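PDB 6BJA: acetyl-CoA acetyltransferase A from Ascaris suum, which probably catalyses acetyl transfer between coenzyme A thioesters, condensing two acetyl-CoA molecules into acetoacetyl-CoA or cleaving 3-ketoacyl-CoA in the reverse direction. Local coordinates for residues 85-90 / 112-117; 193-198 / 219-224; 321-326 / 358-363. All coordinates share one frame; numbering follows the deposited sequence.

How the contacts relate
The centre of contact 3 lies about 3 Å from the centre of the chain, and all its touching residues are buried; contacts 1 and 2 are partly buried and farther out. Contacts 1 and 3 both reach the nine-stranded mixed sheet, at the two strands outermost within this chain, 87-92 and 319-322, contact 1 also involving strand 116-124; contact 2 joins helix 177-197 to a loop. At the subunit interface, contact 1 rests on one amide-guanidinium hydrogen bond. Contact 2 combines an indole hydrogen bond with CH-pi packing. In contact 3, beside the active site, the charged pair is separated by a water. None touches another; 2 and 3 come nearest, about 7 Å between closest atoms.

Contact 1: 85-90 / 112-117; sequences SSQCVT and GYRRIV
R114 and Q87 meet through a single direct hydrogen bond: NH2 of R114 donates to OE1 of Q87 over 2.7 Å, with an N-H...O angle of 144°. The donor lies in the carbonyl plane on a lone pair of OE1, while the oxygen sits somewhat out of the guanidinium plane, whose tilt against the amide is 21°. The same nitrogen also rests on the aliphatic part of the glutamine, 3.4 Å from Q87 CG. A water lies between the two groups, 3.1 Å from R114 NH1, from which it accepts, and 2.8 Å from Q87 OE1, and may link them. A bend at chi2 (54°) folds the Q87 side chain back, bringing NE2 within 2.9 Å of S85 O in a weak hydrogen bond.

Strands 87-92 and 116-124 run parallel, each beside strand 57-61, and helix 97-110 connects them in a beta-alpha-beta crossover. The R114-Q87 pair spans the start of the intervening strand 57-61, R114 reaching from the loop just before strand 116-124. G112 ends the helix in a Schellman motif just ahead of the arginine.

Further out, the ring of Y113 lies against one face of the guanidinium, CE2 standing 3.2 Å above its plane and offset toward the rim. R114 NE makes a salt bridge to E57 on the middle strand. The amide of Q87 is held from beyond the chain as well, since NE2 bonds E388 of the second subunit, and T90 pairs with an antiparallel strand of that subunit, carrying the sheet across the interface.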
ATOM      1  N   SER A  85      36.241  14.724   0.467  1.00 19.62           N
ATOM      2  CA  SER A  85      37.280  13.719   0.310  1.00 21.26           C
ATOM      3  C   SER A  85      37.245  12.614   1.368  1.00 21.66           C
ATOM      4  O   SER A  85      37.905  11.598   1.212  1.00 21.96           O
ATOM      5  CB  SER A  85      38.665  14.372   0.321  1.00 24.82           C
ATOM      6  OG  SER A  85      38.868  15.137   1.491  1.00 26.89           O
ATOM      7  N   SER A  86      36.471  12.803   2.426  1.00 18.51           N
ATOM      8  CA  SER A  86      36.428  11.832   3.501  1.00 19.17           C
ATOM      9  C   SER A  86      35.509  10.681   3.141  1.00 17.55           C
ATOM     10  O   SER A  86      34.515  10.862   2.443  1.00 20.96           O
ATOM     11  CB  SER A  86      35.982  12.503   4.797  1.00 24.25           C
ATOM     12  OG  SER A  86      36.936  13.486   5.151  1.00 21.46           O
ATOM     13  N   GLN A  87      35.854   9.493   3.624  1.00 17.38           N
ATOM     14  CA  GLN A  87      35.144   8.270   3.298  1.00 18.21           C
ATOM     15  C   GLN A  87      34.010   7.958   4.265  1.00 19.38           C
ATOM     16  O   GLN A  87      34.179   8.073   5.470  1.00 23.48           O
ATOM     17  CB  GLN A  87      36.119   7.120   3.295  1.00 18.25           C
ATOM     18  CG  GLN A  87      36.895   6.947   1.999  1.00 21.74           C
ATOM     19  CD  GLN A  87      37.628   8.193   1.544  1.00 21.77           C
ATOM     20  OE1 GLN A  87      38.689   8.536   2.096  1.00 23.61           O
ATOM     21  NE2 GLN A  87      37.082   8.881   0.517  1.00 23.96           N
ATOM     22  N   CYS A  88      32.885   7.523   3.713  1.00 15.74           N
ATOM     23  CA  CYS A  88      31.649   7.315   4.467  1.00 17.59           C
ATOM     24  C   CYS A  88      31.020   5.962   4.201  1.00 17.40           C
ATOM     25  O   CYS A  88      30.833   5.596   3.055  1.00 16.96           O
ATOM     26  CB  CYS A  88      30.655   8.390   4.100  1.00 15.75           C
ATOM     27  SG  CYS A  88      31.347  10.061   4.299  1.00 18.43           S
ATOM     28  N   VAL A  89      30.686   5.219   5.262  1.00 15.71           N
ATOM     29  CA  VAL A  89      30.082   3.904   5.086  1.00 15.85           C
ATOM     30  C   VAL A  89      29.033   3.667   6.165  1.00 16.12           C
ATOM     31  O   VAL A  89      29.192   4.120   7.315  1.00 15.06           O
ATOM     32  CB  VAL A  89      31.156   2.807   5.106  1.00 14.58           C
ATOM     33  CG1 VAL A  89      31.849   2.704   6.468  1.00 16.84           C
ATOM     34  CG2 VAL A  89      30.558   1.452   4.726  1.00 17.05           C
ATOM     35  N   THR A  90      27.954   2.990   5.791  1.00 15.84           N
ATOM     36  CA  THR A  90      26.872   2.653   6.709  1.00 17.03           C
ATOM     37  C   THR A  90      26.928   1.163   6.946  1.00 17.16           C
ATOM     38  O   THR A  90      27.096   0.389   6.012  1.00 16.74           O
ATOM     39  CB  THR A  90      25.491   3.067   6.172  1.00 16.20           C
ATOM     40  OG1 THR A  90      25.527   4.459   5.795  1.00 16.60           O
ATOM     41  CG2 THR A  90      24.422   2.934   7.233  1.00 17.31           C
ATOM     42  N   GLY A 112      47.095   2.090  10.758  1.00 27.26           N
ATOM     43  CA  GLY A 112      47.830   3.249  10.260  1.00 27.44           C
ATOM     44  C   GLY A 112      47.223   3.909   9.030  1.00 26.83           C
ATOM     45  O   GLY A 112      47.806   4.833   8.459  1.00 31.92           O
ATOM     46  N   TYR A 113      46.052   3.441   8.611  1.00 25.57           N
ATOM     47  CA  TYR A 113      45.377   3.985   7.440  1.00 24.50           C
ATOM     48  C   TYR A 113      44.795   5.356   7.723  1.00 26.20           C
ATOM     49  O   TYR A 113      44.886   6.266   6.893  1.00 28.21           O
ATOM     50  CB  TYR A 113      44.274   3.050   6.991  1.00 25.60           C
ATOM     51  CG  TYR A 113      43.552   3.455   5.741  1.00 24.76           C
ATOM     52  CD1 TYR A 113      44.250   3.810   4.590  1.00 25.95           C
ATOM     53  CD2 TYR A 113      42.170   3.411   5.670  1.00 24.94           C
ATOM     54  CE1 TYR A 113      43.590   4.141   3.441  1.00 28.46           C
ATOM     55  CE2 TYR A 113      41.502   3.739   4.527  1.00 24.40           C
ATOM     56  CZ  TYR A 113      42.222   4.112   3.406  1.00 27.65           C
ATOM     57  OH  TYR A 113      41.561   4.441   2.257  1.00 30.92           O
ATOM     58  N   ARG A 114      44.189   5.484   8.900  1.00 24.12           N
ATOM     59  CA  ARG A 114      43.578   6.748   9.339  1.00 27.44           C
ATOM     60  C   ARG A 114      44.183   7.271  10.629  1.00 28.16           C
ATOM     61  O   ARG A 114      44.734   6.510  11.434  1.00 27.42           O
ATOM     62  CB  ARG A 114      42.075   6.577   9.571  1.00 23.08           C
ATOM     63  CG  ARG A 114      41.292   6.103   8.401  1.00 23.34           C
ATOM     64  CD  ARG A 114      41.458   6.986   7.194  1.00 24.46           C
ATOM     65  NE  ARG A 114      40.499   6.649   6.155  1.00 26.18           N
ATOM     66  CZ  ARG A 114      40.469   7.203   4.953  1.00 23.99           C
ATOM     67  NH1 ARG A 114      41.347   8.154   4.637  1.00 29.20           N
ATOM     68  NH2 ARG A 114      39.559   6.838   4.068  1.00 26.31           N
ATOM     69  N   ARG A 115      44.024   8.579  10.833  1.00 23.91           N
ATOM     70  CA  ARG A 115      44.446   9.242  12.062  1.00 26.14           C
ATOM     71  C   ARG A 115      43.256   9.699  12.893  1.00 21.63           C
ATOM     72  O   ARG A 115      43.338   9.741  14.110  1.00 21.88           O
ATOM     73  CB  ARG A 115      45.319  10.454  11.746  1.00 28.74           C
ATOM     74  CG  ARG A 115      46.746  10.122  11.317  1.00 36.04           C
ATOM     75  CD  ARG A 115      47.368  11.299  10.554  1.00 35.84           C
ATOM     76  NE  ARG A 115      47.651  12.477  11.378  1.00 42.67           N
ATOM     77  CZ  ARG A 115      48.789  12.679  12.038  1.00 40.79           C
ATOM     78  NH1 ARG A 115      48.957  13.776  12.754  1.00 49.37           N
ATOM     79  NH2 ARG A 115      49.760  11.777  12.001  1.00 53.24           N
ATOM     80  N   ILE A 116      42.182  10.097  12.217  1.00 21.17           N
ATOM     81  CA  ILE A 116      41.029  10.730  12.865  1.00 19.27           C
ATOM     82  C   ILE A 116      39.747  10.266  12.191  1.00 20.44           C
ATOM     83  O   ILE A 116      39.590  10.424  10.996  1.00 20.13           O
ATOM     84  CB  ILE A 116      41.092  12.266  12.783  1.00 19.85           C
ATOM     85  CG1 ILE A 116      42.390  12.786  13.404  1.00 22.69           C
ATOM     86  CG2 ILE A 116      39.883  12.874  13.491  1.00 20.20           C
ATOM     87  CD1 ILE A 116      42.682  14.238  13.053  1.00 25.88           C
ATOM     88  N   VAL A 117      38.817   9.691  12.951  1.00 19.85           N
ATOM     89  CA  VAL A 117      37.546   9.309  12.365  1.00 20.53           C
ATOM     90  C   VAL A 117      36.404   9.621  13.314  1.00 19.59           C
ATOM     91  O   VAL A 117      36.625   9.812  14.517  1.00 20.05           O
ATOM     92  CB  VAL A 117      37.483   7.808  12.011  1.00 22.43           C
ATOM     93  CG1 VAL A 117      38.675   7.375  11.131  1.00 20.35           C
ATOM     94  CG2 VAL A 117      37.432   6.987  13.226  1.00 20.28           C
TER
HETATM   95  O   HOH W   1      41.459   8.694   1.571  1.00 34.05           O

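Contact 2: 193-198 / 219-224; sequences HAWKEG and LTEDEE
W195 and D222 form the one hydrogen bond between helix 177-197 and the loop 219-224. NE1 of W195 donates to D222 OD2 over 2.8 Å at 145°, and the acceptor lies almost exactly in the indole plane. The ring and carboxylate planes are nearly perpendicular, and NE1 meets OD2 from above the carboxylate plane. With CG anti to its carbonyl carbon (chi1 -86°), W195 directs the indole toward the loop.

Van der Waals and CH-pi contacts occupy the six-membered ring. E221 CA sits over its face, 4.0 Å from the centroid, in a CH-pi interaction, and E221 CG continues this cover at 3.8 Å from W195 CZ3. Obliquely placed, T220 O approaches W195 CH2 to 3.5 Å. Two aromatic neighbours also meet the indole: Y225 stacks with it and F200 meets it at about 45°.

The carboxylates of D222 and E221 also have partners outside the segments. D222 OD1 makes a salt bridge to R18 and accepts a hydrogen bond from I21 N, while E221 OE1 pairs with K226. OD1 thus ties the aspartate to strand 11-23, while OD2 receives the indole N-H. With R18 and these N-H groups around it, D222 is probably ionised, which would strengthen its bond to the indole.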
ATOM      1  N   HIS A 193      17.041   8.306  38.875  1.00 18.46           N
ATOM      2  CA  HIS A 193      18.000   8.879  39.793  1.00 19.52           C
ATOM      3  C   HIS A 193      19.086   9.656  39.043  1.00 19.83           C
ATOM      4  O   HIS A 193      19.455  10.763  39.431  1.00 20.62           O
ATOM      5  CB  HIS A 193      18.629   7.794  40.651  1.00 21.54           C
ATOM      6  CG  HIS A 193      19.508   8.330  41.730  1.00 30.49           C
ATOM      7  ND1 HIS A 193      20.873   8.151  41.738  1.00 34.60           N
ATOM      8  CD2 HIS A 193      19.217   9.075  42.823  1.00 36.05           C
ATOM      9  CE1 HIS A 193      21.386   8.750  42.799  1.00 33.65           C
ATOM     10  NE2 HIS A 193      20.402   9.316  43.473  1.00 37.64           N
ATOM     11  N   ALA A 194      19.576   9.077  37.953  1.00 16.55           N
ATOM     12  CA  ALA A 194      20.599   9.703  37.153  1.00 17.58           C
ATOM     13  C   ALA A 194      20.091  11.036  36.612  1.00 16.31           C
ATOM     14  O   ALA A 194      20.800  12.042  36.667  1.00 18.58           O
ATOM     15  CB  ALA A 194      21.021   8.759  36.013  1.00 16.73           C
ATOM     16  N   TRP A 195      18.871  11.061  36.083  1.00 16.10           N
ATOM     17  CA  TRP A 195      18.352  12.307  35.531  1.00 16.14           C
ATOM     18  C   TRP A 195      18.109  13.323  36.654  1.00 17.13           C
ATOM     19  O   TRP A 195      18.393  14.508  36.472  1.00 21.01           O
ATOM     20  CB  TRP A 195      17.077  12.059  34.703  1.00 17.93           C
ATOM     21  CG  TRP A 195      17.452  11.700  33.289  1.00 16.31           C
ATOM     22  CD1 TRP A 195      17.385  10.478  32.700  1.00 16.39           C
ATOM     23  CD2 TRP A 195      18.003  12.591  32.323  1.00 17.64           C
ATOM     24  NE1 TRP A 195      17.855  10.555  31.390  1.00 16.16           N
ATOM     25  CE2 TRP A 195      18.240  11.849  31.143  1.00 16.87           C
ATOM     26  CE3 TRP A 195      18.311  13.950  32.333  1.00 19.74           C
ATOM     27  CZ2 TRP A 195      18.779  12.431  29.998  1.00 17.43           C
ATOM     28  CZ3 TRP A 195      18.839  14.513  31.197  1.00 18.91           C
ATOM     29  CH2 TRP A 195      19.072  13.758  30.052  1.00 18.02           C
ATOM     30  N   LYS A 196      17.628  12.869  37.807  1.00 16.23           N
ATOM     31  CA  LYS A 196      17.409  13.795  38.930  1.00 18.63           C
ATOM     32  C   LYS A 196      18.719  14.473  39.347  1.00 22.31           C
ATOM     33  O   LYS A 196      18.748  15.690  39.628  1.00 24.36           O
ATOM     34  CB  LYS A 196      16.775  13.058  40.119  1.00 21.68           C
ATOM     35  CG  LYS A 196      16.545  13.957  41.353  1.00 31.25           C
ATOM     36  CD  LYS A 196      16.147  13.169  42.603  1.00 44.84           C
ATOM     37  CE  LYS A 196      16.073  14.087  43.835  1.00 47.65           C
ATOM     38  NZ  LYS A 196      17.006  13.647  44.919  1.00 57.42           N
ATOM     39  N   GLU A 197      19.807  13.715  39.353  1.00 19.25           N
ATOM     40  CA  GLU A 197      21.090  14.213  39.840  1.00 21.66           C
ATOM     41  C   GLU A 197      21.936  14.875  38.750  1.00 21.88           C
ATOM     42  O   GLU A 197      23.036  15.340  39.039  1.00 25.04           O
ATOM     43  CB  GLU A 197      21.894  13.078  40.461  1.00 25.87           C
ATOM     44  CG  GLU A 197      21.206  12.412  41.659  1.00 36.57           C
ATOM     45  CD  GLU A 197      21.050  13.339  42.858  1.00 47.80           C
ATOM     46  OE1 GLU A 197      22.061  13.950  43.276  1.00 51.42           O
ATOM     47  OE2 GLU A 197      19.919  13.454  43.388  1.00 52.93           O
ATOM     48  N   GLY A 198      21.450  14.900  37.506  1.00 17.86           N
ATOM     49  CA  GLY A 198      22.200  15.497  36.428  1.00 18.19           C
ATOM     50  C   GLY A 198      23.344  14.659  35.893  1.00 17.90           C
ATOM     51  O   GLY A 198      24.282  15.170  35.307  1.00 17.46           O
ATOM     52  N   LEU A 219      14.143  18.783  22.767  1.00 19.53           N
ATOM     53  CA  LEU A 219      14.188  17.579  23.593  1.00 17.97           C
ATOM     54  C   LEU A 219      15.497  17.594  24.363  1.00 16.31           C
ATOM     55  O   LEU A 219      16.563  17.650  23.761  1.00 16.03           O
ATOM     56  CB  LEU A 219      14.072  16.322  22.733  1.00 18.03           C
ATOM     57  CG  LEU A 219      14.089  15.022  23.520  1.00 20.77           C
ATOM     58  CD1 LEU A 219      12.810  14.884  24.355  1.00 25.08           C
ATOM     59  CD2 LEU A 219      14.279  13.839  22.585  1.00 22.50           C
ATOM     60  N   THR A 220      15.405  17.563  25.696  1.00 18.61           N
ATOM     61  CA  THR A 220      16.583  17.659  26.553  1.00 18.19           C
ATOM     62  C   THR A 220      16.795  16.472  27.493  1.00 18.23           C
ATOM     63  O   THR A 220      17.841  16.381  28.127  1.00 19.92           O
ATOM     64  CB  THR A 220      16.513  18.928  27.423  1.00 20.05           C
ATOM     65  OG1 THR A 220      15.384  18.839  28.293  1.00 22.26           O
ATOM     66  CG2 THR A 220      16.411  20.153  26.535  1.00 23.04           C
ATOM     67  N   GLU A 221      15.805  15.578  27.575  1.00 18.15           N
ATOM     68  CA  GLU A 221      15.818  14.442  28.510  1.00 18.27           C
ATOM     69  C   GLU A 221      15.274  13.187  27.835  1.00 16.72           C
ATOM     70  O   GLU A 221      14.363  13.269  27.032  1.00 18.73           O
ATOM     71  CB  GLU A 221      14.967  14.720  29.758  1.00 21.10           C
ATOM     72  CG  GLU A 221      15.379  15.902  30.570  1.00 26.44           C
ATOM     73  CD  GLU A 221      14.581  15.991  31.865  1.00 26.41           C
ATOM     74  OE1 GLU A 221      13.586  15.240  32.022  1.00 37.35           O
ATOM     75  OE2 GLU A 221      14.969  16.807  32.724  1.00 38.13           O
ATOM     76  N   ASP A 222      15.836  12.035  28.174  1.00 19.25           N
ATOM     77  CA  ASP A 222      15.297  10.763  27.743  1.00 19.15           C
ATOM     78  C   ASP A 222      13.818  10.666  28.107  1.00 18.74           C
ATOM     79  O   ASP A 222      13.403  11.139  29.170  1.00 20.73           O
ATOM     80  CB  ASP A 222      16.061   9.602  28.392  1.00 17.47           C
ATOM     81  CG  ASP A 222      17.535   9.574  28.016  1.00 18.51           C
ATOM     82  OD1 ASP A 222      17.886   9.839  26.835  1.00 17.53           O
ATOM     83  OD2 ASP A 222      18.354   9.274  28.900  1.00 15.83           O
ATOM     84  N   GLU A 223      13.025  10.049  27.242  1.00 18.43           N
ATOM     85  CA  GLU A 223      11.582   9.955  27.454  1.00 17.22           C
ATOM     86  C   GLU A 223      11.102   8.671  28.108  1.00 18.93           C
ATOM     87  O   GLU A 223      10.145   8.692  28.860  1.00 19.60           O
ATOM     88  CB  GLU A 223      10.844  10.125  26.116  1.00 17.99           C
ATOM     89  CG  GLU A 223      11.034  11.475  25.492  1.00 18.62           C
ATOM     90  CD  GLU A 223      10.070  11.782  24.344  1.00 24.41           C
ATOM     91  OE1 GLU A 223       9.652  10.842  23.629  1.00 21.32           O
ATOM     92  OE2 GLU A 223       9.720  12.978  24.165  1.00 23.22           O
ATOM     93  N   GLU A 224      11.722   7.536  27.791  1.00 17.16           N
ATOM     94  CA  GLU A 224      11.122   6.259  28.172  1.00 18.70           C
ATOM     95  C   GLU A 224      11.049   6.057  29.670  1.00 21.66           C
ATOM     96  O   GLU A 224      10.098   5.446  30.155  1.00 21.18           O
ATOM     97  CB  GLU A 224      11.887   5.094  27.544  1.00 21.96           C
ATOM     98  CG  GLU A 224      11.494   3.698  28.103  1.00 29.16           C
ATOM     99  CD  GLU A 224      10.011   3.319  27.946  1.00 33.23           C
ATOM    100  OE1 GLU A 224       9.356   3.788  26.970  1.00 25.04           O
ATOM    101  OE2 GLU A 224       9.510   2.502  28.786  1.00 30.76           O
TER

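Contact 3: 321-326 / 358-363; sequences EINEAF and GASGAR
E321 and R363 carry opposite charges yet stop short of a salt bridge: OE1 of E321 is 4.3 Å from NH1 of R363, and a water occupies the gap. This water accepts from R363 NH1 at 2.8 Å, in the plane of the guanidinium and at its edge, and lies 2.5 Å from E321 OE1, where the details of the bond are doubtful. R363 NH1 has a second partner in T367, one helical turn further along. The arginine reaches the site by folding at both chi2 and chi3 (-77° and -62°), which curls its chain back instead of extending it away from the helix.

Nearer the active site, the amide of N323 faces the methylene of S360. ND2 and OD1 of N323 are equally far from S360 CB, each at 4.0 Å, in loose van der Waals contact. With CG anti to the backbone N (chi1 -171°), N323 sends its amide toward helix 357-371.

The sequence N323-F326 is the NEAF motif of the thiolase family, placed directly after edge strand 319-322, and helix 357-371 follows the GHP motif that contains H355, the predicted proton acceptor. Here E324 centres an inverse gamma turn closed by a weak bond from A325 N to N323 O, 3.1 Å long. The turn leads into A325 and F326, which belong to the coenzyme A pocket; F326 touches the ligand.

S360 OG is hydrogen-bonded to ND1 of H355, a second-shell bond that would fix the orientation of the imidazole, and N323 packs on the same histidine. The carboxylate of E324, by contrast, is engaged by Y183, S187 and N345.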
ATOM      1  N   GLU A 321      28.852  -1.657  31.109  1.00 15.87           N
ATOM      2  CA  GLU A 321      27.612  -1.407  30.398  1.00 15.79           C
ATOM      3  C   GLU A 321      27.264  -2.655  29.614  1.00 15.35           C
ATOM      4  O   GLU A 321      28.043  -3.062  28.737  1.00 18.15           O
ATOM      5  CB  GLU A 321      27.712  -0.217  29.442  1.00 16.49           C
ATOM      6  CG  GLU A 321      27.690   1.132  30.111  1.00 18.13           C
ATOM      7  CD  GLU A 321      26.320   1.544  30.633  1.00 20.90           C
ATOM      8  OE1 GLU A 321      25.308   1.346  29.934  1.00 22.02           O
ATOM      9  OE2 GLU A 321      26.251   2.112  31.739  1.00 19.93           O
ATOM     10  N   ILE A 322      26.116  -3.243  29.916  1.00 15.37           N
ATOM     11  CA  ILE A 322      25.586  -4.368  29.131  1.00 15.69           C
ATOM     12  C   ILE A 322      24.273  -3.906  28.549  1.00 16.65           C
ATOM     13  O   ILE A 322      23.361  -3.527  29.267  1.00 16.76           O
ATOM     14  CB  ILE A 322      25.387  -5.687  29.965  1.00 17.29           C
ATOM     15  CG1 ILE A 322      24.686  -6.765  29.143  1.00 15.26           C
ATOM     16  CG2 ILE A 322      24.582  -5.443  31.241  1.00 17.37           C
ATOM     17  CD1 ILE A 322      25.471  -7.228  27.950  1.00 17.28           C
ATOM     18  N   ASN A 323      24.173  -3.860  27.223  1.00 14.11           N
ATOM     19  CA  ASN A 323      22.963  -3.302  26.655  1.00 15.08           C
ATOM     20  C   ASN A 323      21.774  -4.184  27.003  1.00 16.09           C
ATOM     21  O   ASN A 323      21.806  -5.407  26.803  1.00 18.30           O
ATOM     22  CB  ASN A 323      23.070  -3.120  25.138  1.00 16.32           C
ATOM     23  CG  ASN A 323      21.890  -2.341  24.570  1.00 18.08           C
ATOM     24  OD1 ASN A 323      21.177  -2.807  23.671  1.00 24.00           O
ATOM     25  ND2 ASN A 323      21.672  -1.169  25.100  1.00 17.09           N
ATOM     26  N   GLU A 324      20.724  -3.549  27.507  1.00 17.08           N
ATOM     27  CA  GLU A 324      19.557  -4.276  28.032  1.00 15.20           C
ATOM     28  C   GLU A 324      18.515  -4.504  26.954  1.00 16.40           C
ATOM     29  O   GLU A 324      17.446  -3.895  26.991  1.00 18.02           O
ATOM     30  CB  GLU A 324      18.915  -3.524  29.202  1.00 17.73           C
ATOM     31  CG  GLU A 324      19.857  -3.270  30.329  1.00 16.42           C
ATOM     32  CD  GLU A 324      19.220  -2.511  31.480  1.00 18.52           C
ATOM     33  OE1 GLU A 324      18.132  -1.900  31.312  1.00 17.51           O
ATOM     34  OE2 GLU A 324      19.864  -2.495  32.541  1.00 18.04           O
ATOM     35  N   ALA A 325      18.807  -5.390  26.006  1.00 16.98           N
ATOM     36  CA  ALA A 325      17.805  -5.751  25.028  1.00 19.46           C
ATOM     37  C   ALA A 325      16.560  -6.212  25.772  1.00 18.94           C
ATOM     38  O   ALA A 325      15.440  -5.844  25.427  1.00 17.55           O
ATOM     39  CB  ALA A 325      18.324  -6.820  24.105  1.00 20.27           C
ATOM     40  N   PHE A 326      16.800  -7.000  26.823  1.00 17.14           N
ATOM     41  CA  PHE A 326      15.768  -7.496  27.726  1.00 17.49           C
ATOM     42  C   PHE A 326      16.359  -7.475  29.124  1.00 16.88           C
ATOM     43  O   PHE A 326      17.570  -7.446  29.265  1.00 17.08           O
ATOM     44  CB  PHE A 326      15.339  -8.923  27.353  1.00 18.62           C
ATOM     45  CG  PHE A 326      14.836  -9.028  25.954  1.00 17.95           C
ATOM     46  CD1 PHE A 326      13.504  -8.820  25.680  1.00 19.04           C
ATOM     47  CD2 PHE A 326      15.710  -9.262  24.906  1.00 17.55           C
ATOM     48  CE1 PHE A 326      13.029  -8.865  24.389  1.00 19.54           C
ATOM     49  CE2 PHE A 326      15.255  -9.303  23.606  1.00 19.14           C
ATOM     50  CZ  PHE A 326      13.917  -9.099  23.342  1.00 21.45           C
ATOM     51  N   GLY A 358      20.311   0.904  15.890  1.00 16.91           N
ATOM     52  CA  GLY A 358      21.597   1.248  15.317  1.00 16.42           C
ATOM     53  C   GLY A 358      22.451   2.154  16.193  1.00 16.20           C
ATOM     54  O   GLY A 358      23.669   2.189  16.046  1.00 16.63           O
ATOM     55  N   ALA A 359      21.816   2.855  17.124  1.00 16.13           N
ATOM     56  CA  ALA A 359      22.523   3.791  17.974  1.00 15.05           C
ATOM     57  C   ALA A 359      23.044   3.175  19.272  1.00 15.09           C
ATOM     58  O   ALA A 359      23.942   3.745  19.896  1.00 15.06           O
ATOM     59  CB  ALA A 359      21.615   4.950  18.325  1.00 16.72           C
ATOM     60  N   SER A 360      22.467   2.062  19.709  1.00 15.09           N
ATOM     61  CA  SER A 360      22.725   1.629  21.083  1.00 14.00           C
ATOM     62  C   SER A 360      24.171   1.218  21.372  1.00 14.03           C
ATOM     63  O   SER A 360      24.665   1.442  22.476  1.00 15.49           O
ATOM     64  CB  SER A 360      21.779   0.489  21.455  1.00 18.44           C
ATOM     65  OG  SER A 360      20.515   1.031  21.779  1.00 18.67           O
ATOM     66  N   GLY A 361      24.854   0.645  20.393  1.00 14.30           N
ATOM     67  CA  GLY A 361      26.255   0.308  20.575  1.00 15.70           C
ATOM     68  C   GLY A 361      27.105   1.496  20.973  1.00 16.95           C
ATOM     69  O   GLY A 361      27.810   1.484  21.977  1.00 17.77           O
ATOM     70  N   ALA A 362      27.018   2.575  20.196  1.00 14.05           N
ATOM     71  CA  ALA A 362      27.746   3.786  20.552  1.00 14.50           C
ATOM     72  C   ALA A 362      27.165   4.450  21.811  1.00 14.65           C
ATOM     73  O   ALA A 362      27.897   5.032  22.613  1.00 15.54           O
ATOM     74  CB  ALA A 362      27.726   4.748  19.402  1.00 15.17           C
ATOM     75  N   ARG A 363      25.858   4.342  21.988  1.00 14.49           N
ATOM     76  CA  ARG A 363      25.197   4.992  23.111  1.00 14.72           C
ATOM     77  C   ARG A 363      25.746   4.416  24.424  1.00 15.25           C
ATOM     78  O   ARG A 363      26.044   5.174  25.350  1.00 15.70           O
ATOM     79  CB  ARG A 363      23.676   4.830  23.022  1.00 14.92           C
ATOM     80  CG  ARG A 363      22.846   5.878  23.782  1.00 15.53           C
ATOM     81  CD  ARG A 363      22.808   5.644  25.287  1.00 15.25           C
ATOM     82  NE  ARG A 363      22.177   4.357  25.618  1.00 15.00           N
ATOM     83  CZ  ARG A 363      22.313   3.743  26.788  1.00 17.09           C
ATOM     84  NH1 ARG A 363      23.092   4.244  27.733  1.00 17.33           N
ATOM     85  NH2 ARG A 363      21.681   2.606  26.993  1.00 17.29           N
TER
HETATM   86  O   HOH W   2      23.030   2.380  29.788  1.00 17.94           O